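Local atomic coordinates of hypothetical protein (Thermococcus kodakarensis, PDB entry 2PBZ), a protein that binds ATP and probably acts as a carbon-nitrogen bond-forming ligase in purine biosynthesis, in the route to IMP. Residues A[113-118]-A[162-167]; A[122-127]-A[148-153]; A[168-173]-A[253-258]. All coordinates share one frame; numbering follows the deposited sequence.

Overall arrangement
The three contacts run from the buried sheet that lines the ATP pocket out to the surface. Interaction 3 is buried: an antiparallel pair of neighbouring strands, knit by regular backbone bonds and aromatic side chains. Interaction 1 is partly buried and sits on strand 161-164 and the linker that leads into strand 170-178 of interaction 3, and both face the same ATP, one at the adenine and the other mainly at the ribose and alpha-phosphate. The protein-protein chemistry of interaction 1 is mixed, with one backbone bond, valines and charged side chains. Interaction 2, a surface contact nested within the loop that interaction 1 closes, joins two irregular segments by van der Waals touches, without a hydrogen bond between them.

Interaction 1: residues A[113-118]-A[162-167]; sequences RVEVVE and VERFIP. With ATP (adenosine-5'-triphosphate), chain D.
V117 and V162 share the one hydrogen bond that joins the two segments: V117 N gives its hydrogen to V162 O at 2.6 Å. V116 and E163 sit on the single beta bridge beside it, so 113-118 lies at the margin of strand 161-164 without forming a ladder. The apolar contacts come from V114 and V117. V114 turns one methyl, CG1, to I166 CD1 at 3.7 Å, and V117 CB lies 4.4 Å from V162 CG1. The other methyl of V114, CG2, packs on a carboxylate: the extended E163 chain brings its carboxylate to V114 CG2, and R131 and R161 hold E163 OE2 in salt bridges. Among the charged groups, E115 and R164 run side by side in the same direction, with carboxylate and guanidinium planes 19° apart. E115 OE2 rests against the aliphatic R164 CG at 3.6 Å; R164 NE, at 4.1 Å from E115 OE2, is beyond salt-bridge distance. R164 NH2 makes a long, weak ion pair with E126. ATP is held by the backbone at the end of the strand and just after it. Its N6 donates to R164 O at 3.1 Å, and I166 N donates to its N1 at 2.8 Å. F165, with CG anti to the backbone N (chi1 -176°), offers a ring face to the adenine, ATP C2 standing 3.5 Å above it toward the rim. Reading the adenine N6 and N1 by a carbonyl and an amide two residues apart, where the strand runs into the linker between two antiparallel sheets, is characteristic of the nucleotide site of the ATP-grasp fold.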
loop_
_atom_site.group_PDB
_atom_site.type_symbol
_atom_site.label_atom_id
_atom_site.label_comp_id
_atom_site.label_asym_id
_atom_site.label_seq_id
_atom_site.Cartn_x
_atom_site.Cartn_y
_atom_site.Cartn_z
ATOM N N ARG A 113 -1.361 -27.775 3.366
ATOM C CA ARG A 113 -0.515 -27.365 2.261
ATOM C C ARG A 113 -1.183 -27.651 0.915
ATOM O O ARG A 113 -2.125 -28.435 0.832
ATOM C CB ARG A 113 0.852 -28.054 2.365
ATOM C CG ARG A 113 0.933 -29.470 1.826
ATOM C CD ARG A 113 2.241 -30.153 2.288
ATOM N NE ARG A 113 1.990 -31.181 3.303
ATOM C CZ ARG A 113 1.367 -30.956 4.462
ATOM N NH1 ARG A 113 0.935 -29.730 4.760
ATOM N NH2 ARG A 113 1.151 -31.959 5.317
ATOM N N VAL A 114 -0.734 -26.979 -0.136
ATOM C CA VAL A 114 -1.309 -27.238 -1.446
ATOM C C VAL A 114 -0.953 -28.674 -1.768
ATOM O O VAL A 114 0.160 -29.118 -1.485
ATOM C CB VAL A 114 -0.715 -26.341 -2.529
ATOM C CG1 VAL A 114 -1.120 -24.913 -2.267
ATOM C CG2 VAL A 114 0.801 -26.471 -2.541
ATOM N N GLU A 115 -1.905 -29.405 -2.341
ATOM C CA GLU A 115 -1.699 -30.803 -2.692
ATOM C C GLU A 115 -0.739 -30.939 -3.876
ATOM O O GLU A 115 -0.717 -30.099 -4.785
ATOM C CB GLU A 115 -3.040 -31.469 -3.033
ATOM C CG GLU A 115 -3.659 -30.984 -4.352
ATOM C CD GLU A 115 -4.948 -31.731 -4.744
ATOM O OE1 GLU A 115 -5.036 -32.960 -4.470
ATOM O OE2 GLU A 115 -5.853 -31.090 -5.342
ATOM N N VAL A 116 0.060 -32.003 -3.839
ATOM C CA VAL A 116 1.026 -32.308 -4.898
ATOM C C VAL A 116 0.328 -33.166 -5.949
ATOM O O VAL A 116 -0.555 -33.970 -5.634
ATOM C CB VAL A 116 2.245 -33.075 -4.334
ATOM C CG1 VAL A 116 3.315 -33.222 -5.400
ATOM C CG2 VAL A 116 2.787 -32.342 -3.109
ATOM N N VAL A 117 0.714 -32.995 -7.205
ATOM C CA VAL A 117 0.079 -33.752 -8.272
ATOM C C VAL A 117 1.065 -34.433 -9.189
ATOM O O VAL A 117 1.908 -33.782 -9.809
ATOM C CB VAL A 117 -0.810 -32.852 -9.136
ATOM C CG1 VAL A 117 -1.456 -33.677 -10.234
ATOM C CG2 VAL A 117 -1.851 -32.153 -8.263
ATOM N N GLU A 118 0.967 -35.752 -9.260
ATOM C CA GLU A 118 1.825 -36.515 -10.141
ATOM C C GLU A 118 0.921 -36.800 -11.337
ATOM O O GLU A 118 -0.240 -37.167 -11.159
ATOM C CB GLU A 118 2.273 -37.814 -9.446
ATOM C CG GLU A 118 1.727 -39.123 -10.030
ATOM C CD GLU A 118 2.351 -39.484 -11.381
ATOM O OE1 GLU A 118 3.420 -38.919 -11.719
ATOM O OE2 GLU A 118 1.773 -40.339 -12.097
ATOM N N VAL A 162 4.649 -30.631 -9.032
ATOM C CA VAL A 162 3.460 -30.132 -9.716
ATOM C C VAL A 162 2.356 -29.942 -8.705
ATOM O O VAL A 162 2.047 -30.853 -7.936
ATOM C CB VAL A 162 2.979 -31.118 -10.785
ATOM C CG1 VAL A 162 1.870 -30.483 -11.620
ATOM C CG2 VAL A 162 4.144 -31.529 -11.666
ATOM N N GLU A 163 1.749 -28.759 -8.701
ATOM C CA GLU A 163 0.697 -28.478 -7.733
ATOM C C GLU A 163 -0.592 -28.053 -8.391
ATOM O O GLU A 163 -0.593 -27.553 -9.519
ATOM C CB GLU A 163 1.166 -27.400 -6.741
ATOM C CG GLU A 163 2.574 -27.638 -6.209
ATOM C CD GLU A 163 2.981 -26.670 -5.108
ATOM O OE1 GLU A 163 2.844 -25.431 -5.289
ATOM O OE2 GLU A 163 3.459 -27.159 -4.055
ATOM N N ARG A 164 -1.690 -28.275 -7.674
ATOM C CA ARG A 164 -3.026 -27.914 -8.135
ATOM C C ARG A 164 -3.020 -26.403 -8.325
ATOM O O ARG A 164 -2.523 -25.674 -7.468
ATOM C CB ARG A 164 -4.050 -28.303 -7.064
ATOM C CG ARG A 164 -5.517 -28.174 -7.469
ATOM C CD ARG A 164 -5.906 -29.259 -8.474
ATOM N NE ARG A 164 -7.355 -29.337 -8.686
ATOM C CZ ARG A 164 -8.093 -28.385 -9.262
ATOM N NH1 ARG A 164 -7.524 -27.258 -9.700
ATOM N NH2 ARG A 164 -9.410 -28.559 -9.400
ATOM N N PHE A 165 -3.544 -25.926 -9.448
ATOM C CA PHE A 165 -3.584 -24.493 -9.682
ATOM C C PHE A 165 -4.641 -23.868 -8.778
ATOM O O PHE A 165 -5.785 -24.339 -8.730
ATOM C CB PHE A 165 -3.951 -24.191 -11.118
ATOM C CG PHE A 165 -3.925 -22.723 -11.448
ATOM C CD1 PHE A 165 -2.762 -22.133 -11.945
ATOM C CD2 PHE A 165 -5.063 -21.929 -11.273
ATOM C CE1 PHE A 165 -2.721 -20.773 -12.274
ATOM C CE2 PHE A 165 -5.032 -20.565 -11.600
ATOM C CZ PHE A 165 -3.854 -19.987 -12.105
ATOM N N ILE A 166 -4.274 -22.807 -8.071
ATOM C CA ILE A 166 -5.223 -22.145 -7.185
ATOM C C ILE A 166 -5.249 -20.649 -7.454
ATOM O O ILE A 166 -4.236 -19.965 -7.293
ATOM C CB ILE A 166 -4.868 -22.369 -5.702
ATOM C CG1 ILE A 166 -4.842 -23.870 -5.384
ATOM C CG2 ILE A 166 -5.877 -21.660 -4.823
ATOM C CD1 ILE A 166 -4.254 -24.196 -4.013
ATOM N N PRO A 167 -6.405 -20.115 -7.884
ATOM C CA PRO A 167 -6.471 -18.673 -8.148
ATOM C C PRO A 167 -6.999 -17.993 -6.898
ATOM O O PRO A 167 -7.906 -18.517 -6.257
ATOM C CB PRO A 167 -7.461 -18.572 -9.312
ATOM C CG PRO A 167 -7.686 -20.057 -9.759
ATOM C CD PRO A 167 -7.566 -20.793 -8.468
HETATM P PG ATP D . 11.582 -19.206 -5.040
HETATM O O1G ATP D . 11.445 -20.572 -4.379
HETATM O O2G ATP D . 12.799 -19.287 -6.162
HETATM O O3G ATP D . 11.946 -18.065 -3.919
HETATM P PB ATP D . 8.943 -18.719 -4.689
HETATM O O1B ATP D . 8.755 -20.038 -4.038
HETATM O O2B ATP D . 9.263 -17.581 -3.575
HETATM O O3B ATP D . 10.171 -18.807 -5.771
HETATM P PA ATP D . 6.199 -18.126 -4.784
HETATM O O1A ATP D . 6.245 -17.106 -3.711
HETATM O O2A ATP D . 5.718 -19.539 -4.190
HETATM O O3A ATP D . 7.650 -18.303 -5.567
HETATM O "O5'" ATP D . 5.251 -17.653 -5.997
HETATM C "C5'" ATP D . 3.962 -17.341 -5.564
HETATM C "C4'" ATP D . 3.253 -16.877 -6.830
HETATM O "O4'" ATP D . 3.206 -17.929 -7.850
HETATM C "C3'" ATP D . 1.824 -16.408 -6.557
HETATM O "O3'" ATP D . 1.710 -15.052 -6.904
HETATM C "C2'" ATP D . 0.917 -17.280 -7.396
HETATM O "O2'" ATP D . 0.196 -16.474 -8.347
HETATM C "C1'" ATP D . 1.829 -18.315 -8.083
HETATM N N9 ATP D . 1.521 -19.637 -7.491
HETATM C C8 ATP D . 2.241 -20.319 -6.531
HETATM N N7 ATP D . 1.675 -21.447 -6.253
HETATM C C5 ATP D . 0.548 -21.572 -7.002
HETATM C C6 ATP D . -0.467 -22.570 -7.148
HETATM N N6 ATP D . -0.405 -23.737 -6.381
HETATM N N1 ATP D . -1.494 -22.344 -8.040
HETATM C C2 ATP D . -1.563 -21.223 -8.784
HETATM N N3 ATP D . -0.621 -20.272 -8.675
HETATM C C4 ATP D . 0.435 -20.413 -7.819
#

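Interaction 2: residues A[122-127]-A[148-153]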
loop_
_atom_site.group_PDB
_atom_site.type_symbol
_atom_site.label_atom_id
_atom_site.label_comp_id
_atom_site.label_asym_id
_atom_site.label_seq_id
_atom_site.Cartn_x
_atom_site.Cartn_y
_atom_site.Cartn_z
ATOM N N ALA A 122 -6.481 -33.804 -15.521
ATOM C CA ALA A 122 -7.884 -33.751 -15.868
ATOM C C ALA A 122 -7.948 -32.969 -17.192
ATOM O O ALA A 122 -8.902 -32.206 -17.464
ATOM C CB ALA A 122 -8.669 -33.045 -14.771
ATOM N N LYS A 123 -6.898 -33.173 -17.988
ATOM C CA LYS A 123 -6.723 -32.572 -19.308
ATOM C C LYS A 123 -8.045 -32.391 -20.067
ATOM O O LYS A 123 -8.785 -33.361 -20.273
ATOM C CB LYS A 123 -5.803 -33.476 -20.130
ATOM C CG LYS A 123 -6.265 -34.932 -20.140
ATOM C CD LYS A 123 -5.192 -35.882 -20.701
ATOM C CE LYS A 123 -5.566 -37.368 -20.500
ATOM N NZ LYS A 123 -6.785 -37.782 -21.271
ATOM N N PRO A 124 -8.350 -31.157 -20.510
ATOM C CA PRO A 124 -7.547 -29.939 -20.348
ATOM C C PRO A 124 -8.261 -29.003 -19.368
ATOM O O PRO A 124 -8.959 -29.458 -18.452
ATOM C CB PRO A 124 -7.552 -29.366 -21.754
ATOM C CG PRO A 124 -9.011 -29.556 -22.126
ATOM C CD PRO A 124 -9.357 -30.957 -21.579
ATOM N N ASP A 125 -8.110 -27.700 -19.598
ATOM C CA ASP A 125 -8.740 -26.686 -18.748
ATOM C C ASP A 125 -8.445 -26.971 -17.267
ATOM O O ASP A 125 -8.983 -26.308 -16.364
ATOM C CB ASP A 125 -10.270 -26.634 -18.999
ATOM C CG ASP A 125 -10.927 -25.331 -18.465
ATOM O OD1 ASP A 125 -11.109 -25.189 -17.218
ATOM O OD2 ASP A 125 -11.246 -24.447 -19.307
ATOM N N GLU A 126 -7.604 -27.974 -17.025
ATOM C CA GLU A 126 -7.180 -28.318 -15.679
ATOM C C GLU A 126 -5.703 -27.947 -15.695
ATOM O O GLU A 126 -4.843 -28.783 -16.002
ATOM C CB GLU A 126 -7.331 -29.813 -15.409
ATOM C CG GLU A 126 -7.040 -30.196 -13.966
ATOM C CD GLU A 126 -8.114 -29.717 -13.004
ATOM O OE1 GLU A 126 -8.472 -28.512 -13.068
ATOM O OE2 GLU A 126 -8.601 -30.539 -12.191
ATOM N N LEU A 127 -5.413 -26.677 -15.420
ATOM C CA LEU A 127 -4.032 -26.221 -15.390
ATOM C C LEU A 127 -3.396 -26.505 -14.041
ATOM O O LEU A 127 -4.087 -26.700 -13.036
ATOM C CB LEU A 127 -3.953 -24.727 -15.704
ATOM C CG LEU A 127 -5.213 -23.896 -15.449
ATOM C CD1 LEU A 127 -5.678 -24.044 -13.994
ATOM C CD2 LEU A 127 -4.917 -22.443 -15.795
ATOM N N GLU A 148 1.222 -24.988 -16.691
ATOM C CA GLU A 148 0.815 -25.644 -17.942
ATOM C C GLU A 148 -0.614 -26.207 -17.865
ATOM O O GLU A 148 -1.214 -26.278 -16.786
ATOM C CB GLU A 148 1.822 -26.765 -18.308
ATOM C CG GLU A 148 1.675 -27.350 -19.742
ATOM C CD GLU A 148 2.914 -28.137 -20.245
ATOM O OE1 GLU A 148 4.005 -27.525 -20.428
ATOM O OE2 GLU A 148 2.797 -29.372 -20.470
ATOM N N LEU A 149 -1.144 -26.604 -19.021
ATOM C CA LEU A 149 -2.508 -27.134 -19.130
ATOM C C LEU A 149 -2.529 -28.668 -19.249
ATOM O O LEU A 149 -1.696 -29.368 -18.655
ATOM C CB LEU A 149 -3.189 -26.512 -20.366
ATOM C CG LEU A 149 -2.835 -25.038 -20.643
ATOM C CD1 LEU A 149 -2.829 -24.753 -22.155
ATOM C CD2 LEU A 149 -3.816 -24.127 -19.908
ATOM N N GLU A 150 -3.484 -29.174 -20.038
ATOM C CA GLU A 150 -3.643 -30.617 -20.261
ATOM C C GLU A 150 -2.299 -31.317 -20.560
ATOM O O GLU A 150 -1.753 -31.988 -19.680
ATOM C CB GLU A 150 -4.649 -30.883 -21.403
ATOM C CG GLU A 150 -4.126 -30.679 -22.831
ATOM C CD GLU A 150 -4.125 -29.217 -23.272
ATOM O OE1 GLU A 150 -5.235 -28.684 -23.522
ATOM O OE2 GLU A 150 -3.024 -28.610 -23.369
ATOM N N GLU A 151 -1.768 -31.133 -21.774
ATOM C CA GLU A 151 -0.502 -31.733 -22.197
ATOM C C GLU A 151 0.366 -32.259 -21.054
ATOM O O GLU A 151 0.434 -33.483 -20.856
ATOM C CB GLU A 151 0.306 -30.731 -23.030
ATOM C CG GLU A 151 0.482 -29.386 -22.372
ATOM C CD GLU A 151 0.311 -28.255 -23.360
ATOM O OE1 GLU A 151 1.109 -28.201 -24.332
ATOM O OE2 GLU A 151 -0.616 -27.429 -23.169
ATOM N N ARG A 152 1.029 -31.357 -20.313
ATOM C CA ARG A 152 1.866 -31.766 -19.180
ATOM C C ARG A 152 3.165 -32.439 -19.660
ATOM O O ARG A 152 4.054 -32.721 -18.847
ATOM C CB ARG A 152 1.067 -32.741 -18.303
ATOM C CG ARG A 152 1.650 -33.100 -16.950
ATOM C CD ARG A 152 1.798 -31.876 -16.079
ATOM N NE ARG A 152 3.001 -31.162 -16.477
ATOM C CZ ARG A 152 3.388 -29.987 -15.983
ATOM N NH1 ARG A 152 2.656 -29.364 -15.054
ATOM N NH2 ARG A 152 4.528 -29.443 -16.407
ATOM N N LEU A 153 3.272 -32.689 -20.973
ATOM C CA LEU A 153 4.459 -33.340 -21.562
ATOM C C LEU A 153 5.804 -32.783 -21.080
ATOM O O LEU A 153 6.452 -33.357 -20.189
ATOM C CB LEU A 153 4.419 -33.254 -23.094
ATOM C CG LEU A 153 3.360 -34.104 -23.817
ATOM C CD1 LEU A 153 2.103 -33.267 -24.045
ATOM C CD2 LEU A 153 3.918 -34.600 -25.158
#
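E150 is the side chain that reaches across to the loop 122-127, and P124 is what it meets along most of its length. Its CB lies against K123 CB and P124 CA, too close in the model for the spacing to be trusted. CG stands between the backbone N and the carbonyl carbon (chi1 77°), and from there it faces P124 CB at 3.8 Å. The chain then bends at chi2 (-81°), which sets CD also 3.8 Å from P124 CB, so the chain crosses the proline obliquely at its CB. At the tip the two oxygens part. OE1 leans over P124 CB, with P124 CG farther off at 4.1 Å, while OE2 turns back to its own segment and takes a weak hydrogen bond from E151 N at 3.2 Å. The peptide before P124 is cis, a kink in the irregular loop that leads into strand 128-131, the middle strand of the small antiparallel sheet of this ATP-grasp domain. Strand 147-148 forms one edge of that sheet, and E148 is joined to Y128 by a backbone hydrogen bond. Just before that pairing, the two segments run close at L127: its CA makes a bent CA-H...O contact with E148 O at 3.1 Å, and its CB lies 4.2 Å from L149 CD2. L127 also packs on W202 of the second subunit. The carboxylate of E148 takes another course, its OE1 bonded to S154 OG, while E148 CB lies 4.0 Å above the guanidinium plane of R152, toward the rim.

Interaction 3: residues A[168-173]-A[253-258]; sequences GVYLYV and HFAYDG. With ATP (adenosine-5'-triphosphate), chain D.
The ring of Y170 is sandwiched between A255 and the ribose of ATP. A255 CA lies over one face, toward the rim, in a CH-pi contact 4.1 Å from the ring centroid and 20° off the normal; ATP C2' stands 3.5 Å above the centre of the opposite face. The two strands are antiparallel neighbours in the five-stranded sheet of the ATP-grasp domain. L171 and F254 form the hydrogen-bonded pair, L171 N to F254 O at 3.1 Å and F254 N to L171 O at 2.9 Å; beyond the paired strands, Y256 N also bonds V169 O. Y170 and Y172 share a face with H253 and A255, the side toward ATP. The Y170 hydroxyl is hydrogen-bonded to I166 O, and an alanine here would probably leave the ribose without its aromatic support and I166 O without that partner. L171 and F254 lie on the other face; V173 CG2 meets the edge of the F254 ring. V169 CG1 lies alongside Y256 CB at 3.7 Å. Y172 turns its ring edge to the face of H253, planes at 59°, while D270 binds H253 NE2. At its far end, Y172 OH donates to ATP O1A, an alpha-phosphate oxygen, at 3.3 Å.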
loop_
_atom_site.group_PDB
_atom_site.type_symbol
_atom_site.label_atom_id
_atom_site.label_comp_id
_atom_site.label_asym_id
_atom_site.label_seq_id
_atom_site.Cartn_x
_atom_site.Cartn_y
_atom_site.Cartn_z
ATOM N N GLY A 168 -6.427 -16.864 -6.500
ATOM C CA GLY A 168 -6.988 -16.225 -5.324
ATOM C C GLY A 168 -6.038 -15.684 -4.288
ATOM O O GLY A 168 -5.728 -16.352 -3.312
ATOM N N VAL A 169 -5.605 -14.450 -4.497
ATOM C CA VAL A 169 -4.703 -13.761 -3.599
ATOM C C VAL A 169 -3.708 -14.614 -2.815
ATOM O O VAL A 169 -4.060 -15.539 -2.057
ATOM C CB VAL A 169 -5.478 -12.867 -2.599
ATOM C CG1 VAL A 169 -6.306 -13.703 -1.666
ATOM C CG2 VAL A 169 -4.492 -12.007 -1.825
ATOM N N TYR A 170 -2.441 -14.270 -3.009
ATOM C CA TYR A 170 -1.347 -14.936 -2.340
ATOM C C TYR A 170 -0.833 -14.013 -1.254
ATOM O O TYR A 170 -0.405 -12.887 -1.508
ATOM C CB TYR A 170 -0.265 -15.312 -3.352
ATOM C CG TYR A 170 -0.664 -16.569 -4.079
ATOM C CD1 TYR A 170 -1.735 -16.566 -4.974
ATOM C CD2 TYR A 170 -0.073 -17.795 -3.765
ATOM C CE1 TYR A 170 -2.217 -17.750 -5.527
ATOM C CE2 TYR A 170 -0.552 -18.984 -4.312
ATOM C CZ TYR A 170 -1.625 -18.958 -5.186
ATOM O OH TYR A 170 -2.128 -20.136 -5.686
ATOM N N LEU A 171 -0.913 -14.520 -0.029
ATOM C CA LEU A 171 -0.529 -13.780 1.153
ATOM C C LEU A 171 0.731 -14.294 1.808
ATOM O O LEU A 171 0.922 -15.490 1.980
ATOM C CB LEU A 171 -1.689 -13.825 2.140
ATOM C CG LEU A 171 -2.993 -13.314 1.518
ATOM C CD1 LEU A 171 -4.171 -13.748 2.391
ATOM C CD2 LEU A 171 -2.939 -11.792 1.363
ATOM N N TYR A 172 1.581 -13.360 2.191
ATOM C CA TYR A 172 2.837 -13.700 2.820
ATOM C C TYR A 172 2.841 -13.130 4.233
ATOM O O TYR A 172 3.019 -11.933 4.442
ATOM C CB TYR A 172 3.988 -13.161 1.958
ATOM C CG TYR A 172 3.926 -13.699 0.550
ATOM C CD1 TYR A 172 2.941 -13.261 -0.336
ATOM C CD2 TYR A 172 4.767 -14.729 0.134
ATOM C CE1 TYR A 172 2.783 -13.848 -1.597
ATOM C CE2 TYR A 172 4.622 -15.322 -1.133
ATOM C CZ TYR A 172 3.622 -14.881 -1.992
ATOM O OH TYR A 172 3.441 -15.491 -3.217
ATOM N N VAL A 173 2.628 -14.010 5.205
ATOM C CA VAL A 173 2.563 -13.606 6.596
ATOM C C VAL A 173 3.923 -13.576 7.253
ATOM O O VAL A 173 4.663 -14.545 7.223
ATOM C CB VAL A 173 1.640 -14.544 7.390
ATOM C CG1 VAL A 173 1.290 -13.913 8.744
ATOM C CG2 VAL A 173 0.382 -14.824 6.577
ATOM N N HIS A 253 3.900 -18.862 3.666
ATOM C CA HIS A 253 3.318 -18.418 2.410
ATOM C C HIS A 253 2.011 -19.167 2.137
ATOM O O HIS A 253 1.950 -20.389 2.230
ATOM C CB HIS A 253 4.336 -18.619 1.275
ATOM C CG HIS A 253 5.630 -17.894 1.496
ATOM N ND1 HIS A 253 6.723 -18.037 0.669
ATOM C CD2 HIS A 253 5.999 -17.010 2.456
ATOM C CE1 HIS A 253 7.710 -17.275 1.107
ATOM N NE2 HIS A 253 7.295 -16.643 2.191
ATOM N N PHE A 254 0.962 -18.429 1.801
ATOM C CA PHE A 254 -0.329 -19.057 1.565
ATOM C C PHE A 254 -1.038 -18.662 0.303
ATOM O O PHE A 254 -0.777 -17.625 -0.287
ATOM C CB PHE A 254 -1.312 -18.754 2.699
ATOM C CG PHE A 254 -0.962 -19.381 4.003
ATOM C CD1 PHE A 254 -0.271 -18.658 4.980
ATOM C CD2 PHE A 254 -1.369 -20.684 4.283
ATOM C CE1 PHE A 254 -0.002 -19.236 6.227
ATOM C CE2 PHE A 254 -1.107 -21.267 5.523
ATOM C CZ PHE A 254 -0.427 -20.545 6.494
ATOM N N ALA A 255 -1.991 -19.502 -0.061
ATOM C CA ALA A 255 -2.836 -19.288 -1.215
ATOM C C ALA A 255 -4.211 -19.235 -0.568
ATOM O O ALA A 255 -4.635 -20.213 0.053
ATOM C CB ALA A 255 -2.745 -20.465 -2.163
ATOM N N TYR A 256 -4.901 -18.104 -0.664
ATOM C CA TYR A 256 -6.219 -18.037 -0.054
ATOM C C TYR A 256 -7.311 -18.375 -1.072
ATOM O O TYR A 256 -7.593 -17.606 -1.996
ATOM C CB TYR A 256 -6.466 -16.666 0.570
ATOM C CG TYR A 256 -7.644 -16.679 1.506
ATOM C CD1 TYR A 256 -7.659 -17.510 2.622
ATOM C CD2 TYR A 256 -8.763 -15.899 1.257
ATOM C CE1 TYR A 256 -8.763 -17.571 3.469
ATOM C CE2 TYR A 256 -9.882 -15.952 2.102
ATOM C CZ TYR A 256 -9.873 -16.796 3.210
ATOM O OH TYR A 256 -10.969 -16.867 4.044
ATOM N N ASP A 257 -7.897 -19.553 -0.876
ATOM C CA ASP A 257 -8.962 -20.136 -1.713
ATOM C C ASP A 257 -10.225 -19.618 -1.076
ATOM O O ASP A 257 -11.235 -19.379 -1.712
ATOM C CB ASP A 257 -8.958 -21.664 -1.522
ATOM C CG ASP A 257 -8.948 -22.433 -2.818
ATOM O OD1 ASP A 257 -9.030 -23.683 -2.742
ATOM O OD2 ASP A 257 -8.849 -21.808 -3.895
ATOM N N GLY A 258 -10.103 -19.474 0.232
ATOM C CA GLY A 258 -11.184 -19.061 1.093
ATOM C C GLY A 258 -10.999 -20.084 2.188
ATOM O O GLY A 258 -11.858 -20.246 3.051
HETATM P PG ATP D . 11.582 -19.206 -5.040
HETATM O O1G ATP D . 11.445 -20.572 -4.379
HETATM O O2G ATP D . 12.799 -19.287 -6.162
HETATM O O3G ATP D . 11.946 -18.065 -3.919
HETATM P PB ATP D . 8.943 -18.719 -4.689
HETATM O O1B ATP D . 8.755 -20.038 -4.038
HETATM O O2B ATP D . 9.263 -17.581 -3.575
HETATM O O3B ATP D . 10.171 -18.807 -5.771
HETATM P PA ATP D . 6.199 -18.126 -4.784
HETATM O O1A ATP D . 6.245 -17.106 -3.711
HETATM O O2A ATP D . 5.718 -19.539 -4.190
HETATM O O3A ATP D . 7.650 -18.303 -5.567
HETATM O "O5'" ATP D . 5.251 -17.653 -5.997
HETATM C "C5'" ATP D . 3.962 -17.341 -5.564
HETATM C "C4'" ATP D . 3.253 -16.877 -6.830
HETATM O "O4'" ATP D . 3.206 -17.929 -7.850
HETATM C "C3'" ATP D . 1.824 -16.408 -6.557
HETATM O "O3'" ATP D . 1.710 -15.052 -6.904
HETATM C "C2'" ATP D . 0.917 -17.280 -7.396
HETATM O "O2'" ATP D . 0.196 -16.474 -8.347
HETATM C "C1'" ATP D . 1.829 -18.315 -8.083
HETATM N N9 ATP D . 1.521 -19.637 -7.491
HETATM C C8 ATP D . 2.241 -20.319 -6.531
HETATM N N7 ATP D . 1.675 -21.447 -6.253
HETATM C C5 ATP D . 0.548 -21.572 -7.002
HETATM C C6 ATP D . -0.467 -22.570 -7.148
HETATM N N6 ATP D . -0.405 -23.737 -6.381
HETATM N N1 ATP D . -1.494 -22.344 -8.040
HETATM C C2 ATP D . -1.563 -21.223 -8.784
HETATM N N3 ATP D . -0.621 -20.272 -8.675
HETATM C C4 ATP D . 0.435 -20.413 -7.819
#